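Local atomic coordinates of ATPase BagA (Mycobacterium tuberculosis H37Rv, PDB entry 6BS3), a protein that forms one subunit of the heterodimeric BagAB ATPase, which hydrolyses ATP and is required for resistance to nitric oxide and to elevated glycerol. Residues 196-199 with 200-203. Numbering follows the deposited sequence.
Sequences VKLL and HSNQ
His200 turns back on Val196 and holds its carbonyl oxygen with two donors. The backbone N of His200 reaches Val196 O at 3.1 Å, the i to i+4 bond of an alpha helix, and His200 ND1 reaches the same oxygen at 2.8 Å. The two approach from opposite faces of the carbonyl plane, and the oxygen lies only 8° out of the imidazole plane, so the ring meets it edge-on. Both ring nitrogens face carbonyl oxygens, ND1 that of Val196 and NE2 that of Met230, so each would need a hydrogen and the imidazole is probably doubly protonated and cationic; bonding at both nitrogens fixes the ring's rotation. With CG beside the backbone N, the imidazole folds back along the helix, where His200 ND1 packs 3.9 Å from Val196 CG1.

One residue on, Ser201 brings two donors to Leu198 O. Ser201 N bonds Leu198 O at 3.2 Å, an i to i+3 link, arriving well above the carbonyl plane, 64° out of it. From the same face, Ser201 OG gives Leu198 O a second bond of 2.9 Å. The hydroxyl can do so because chi1 of 78° sets it between the backbone N and the carbonyl carbon. Ser201 OG also accepts from Gln203 N at 3.2 Å, which makes an ST turn. Beside these bonds, Leu198 CD1 touches Gln203 CB at 4.0 Å, the two side chains crossing at about a right angle.

Further out, Thr204 OG1 also bonds Leu198 O, Leu199 packs on Leu173, Val175 and Leu232, and Gln203 makes backbone bonds to Arg22 and Leu23. Far from the nucleotide, this C-terminal helix end with its ST turn joins helix 188-200 to strand 204-210 in the P-loop NTPase sheet.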
loop_
_atom_site.group_PDB
_atom_site.type_symbol
_atom_site.label_atom_id
_atom_site.label_comp_id
_atom_site.label_asym_id
_atom_site.label_seq_id
_atom_site.Cartn_x
_atom_site.Cartn_y
_atom_site.Cartn_z
ATOM N N VAL A 196 -16.105 3.839 23.197
ATOM C CA VAL A 196 -15.119 3.017 23.914
ATOM C C VAL A 196 -15.756 1.685 24.338
ATOM O O VAL A 196 -15.151 0.634 24.118
ATOM C CB VAL A 196 -14.524 3.762 25.147
ATOM C CG1 VAL A 196 -13.833 2.804 26.118
ATOM C CG2 VAL A 196 -13.567 4.859 24.718
ATOM N N LYS A 197 -16.964 1.743 24.967
ATOM C CA LYS A 197 -17.715 0.577 25.448
ATOM C C LYS A 197 -18.022 -0.374 24.299
ATOM O O LYS A 197 -17.820 -1.575 24.449
ATOM C CB LYS A 197 -19.023 1.008 26.134
ATOM C CG LYS A 197 -18.946 1.013 27.645
ATOM C CD LYS A 197 -20.125 1.759 28.264
ATOM C CE LYS A 197 -19.728 3.128 28.769
ATOM N NZ LYS A 197 -20.904 3.981 29.083
ATOM N N LEU A 198 -18.508 0.169 23.151
ATOM C CA LEU A 198 -18.831 -0.621 21.966
ATOM C C LEU A 198 -17.589 -1.321 21.424
ATOM O O LEU A 198 -17.623 -2.539 21.245
ATOM C CB LEU A 198 -19.527 0.222 20.873
ATOM C CG LEU A 198 -19.729 -0.468 19.496
ATOM C CD1 LEU A 198 -20.655 -1.675 19.597
ATOM C CD2 LEU A 198 -20.276 0.487 18.479
ATOM N N LEU A 199 -16.495 -0.560 21.195
ATOM C CA LEU A 199 -15.230 -1.081 20.646
ATOM C C LEU A 199 -14.602 -2.198 21.465
ATOM O O LEU A 199 -14.116 -3.156 20.883
ATOM C CB LEU A 199 -14.203 0.030 20.408
ATOM C CG LEU A 199 -14.553 1.065 19.342
ATOM C CD1 LEU A 199 -13.555 2.212 19.359
ATOM C CD2 LEU A 199 -14.679 0.422 17.944
ATOM N N HIS A 200 -14.655 -2.092 22.799
ATOM C CA HIS A 200 -14.081 -3.060 23.743
ATOM C C HIS A 200 -15.003 -4.277 24.053
ATOM O O HIS A 200 -14.533 -5.253 24.632
ATOM C CB HIS A 200 -13.626 -2.337 25.035
ATOM C CG HIS A 200 -12.402 -1.516 24.788
ATOM N ND1 HIS A 200 -12.480 -0.262 24.186
ATOM C CD2 HIS A 200 -11.098 -1.831 24.962
ATOM C CE1 HIS A 200 -11.232 0.146 24.031
ATOM N NE2 HIS A 200 -10.364 -0.761 24.483
ATOM N N SER A 201 -16.265 -4.260 23.589
ATOM C CA SER A 201 -17.210 -5.348 23.838
ATOM C C SER A 201 -17.117 -6.522 22.851
ATOM O O SER A 201 -16.390 -6.463 21.855
ATOM C CB SER A 201 -18.640 -4.813 23.887
ATOM O OG SER A 201 -19.125 -4.571 22.578
ATOM N N ASN A 202 -17.915 -7.577 23.142
ATOM C CA ASN A 202 -18.117 -8.793 22.355
ATOM C C ASN A 202 -19.002 -8.514 21.121
ATOM O O ASN A 202 -19.270 -9.429 20.346
ATOM C CB ASN A 202 -18.703 -9.931 23.240
ATOM C CG ASN A 202 -20.116 -9.747 23.796
ATOM O OD1 ASN A 202 -20.914 -8.888 23.382
ATOM N ND2 ASN A 202 -20.472 -10.591 24.753
ATOM N N GLN A 203 -19.457 -7.250 20.949
ATOM C CA GLN A 203 -20.250 -6.774 19.800
ATOM C C GLN A 203 -19.316 -6.344 18.663
ATOM O O GLN A 203 -19.783 -6.058 17.563
ATOM C CB GLN A 203 -21.112 -5.566 20.209
ATOM C CG GLN A 203 -22.194 -5.878 21.227
ATOM C CD GLN A 203 -23.418 -6.425 20.557
ATOM O OE1 GLN A 203 -23.518 -7.628 20.279
ATOM N NE2 GLN A 203 -24.363 -5.539 20.272
#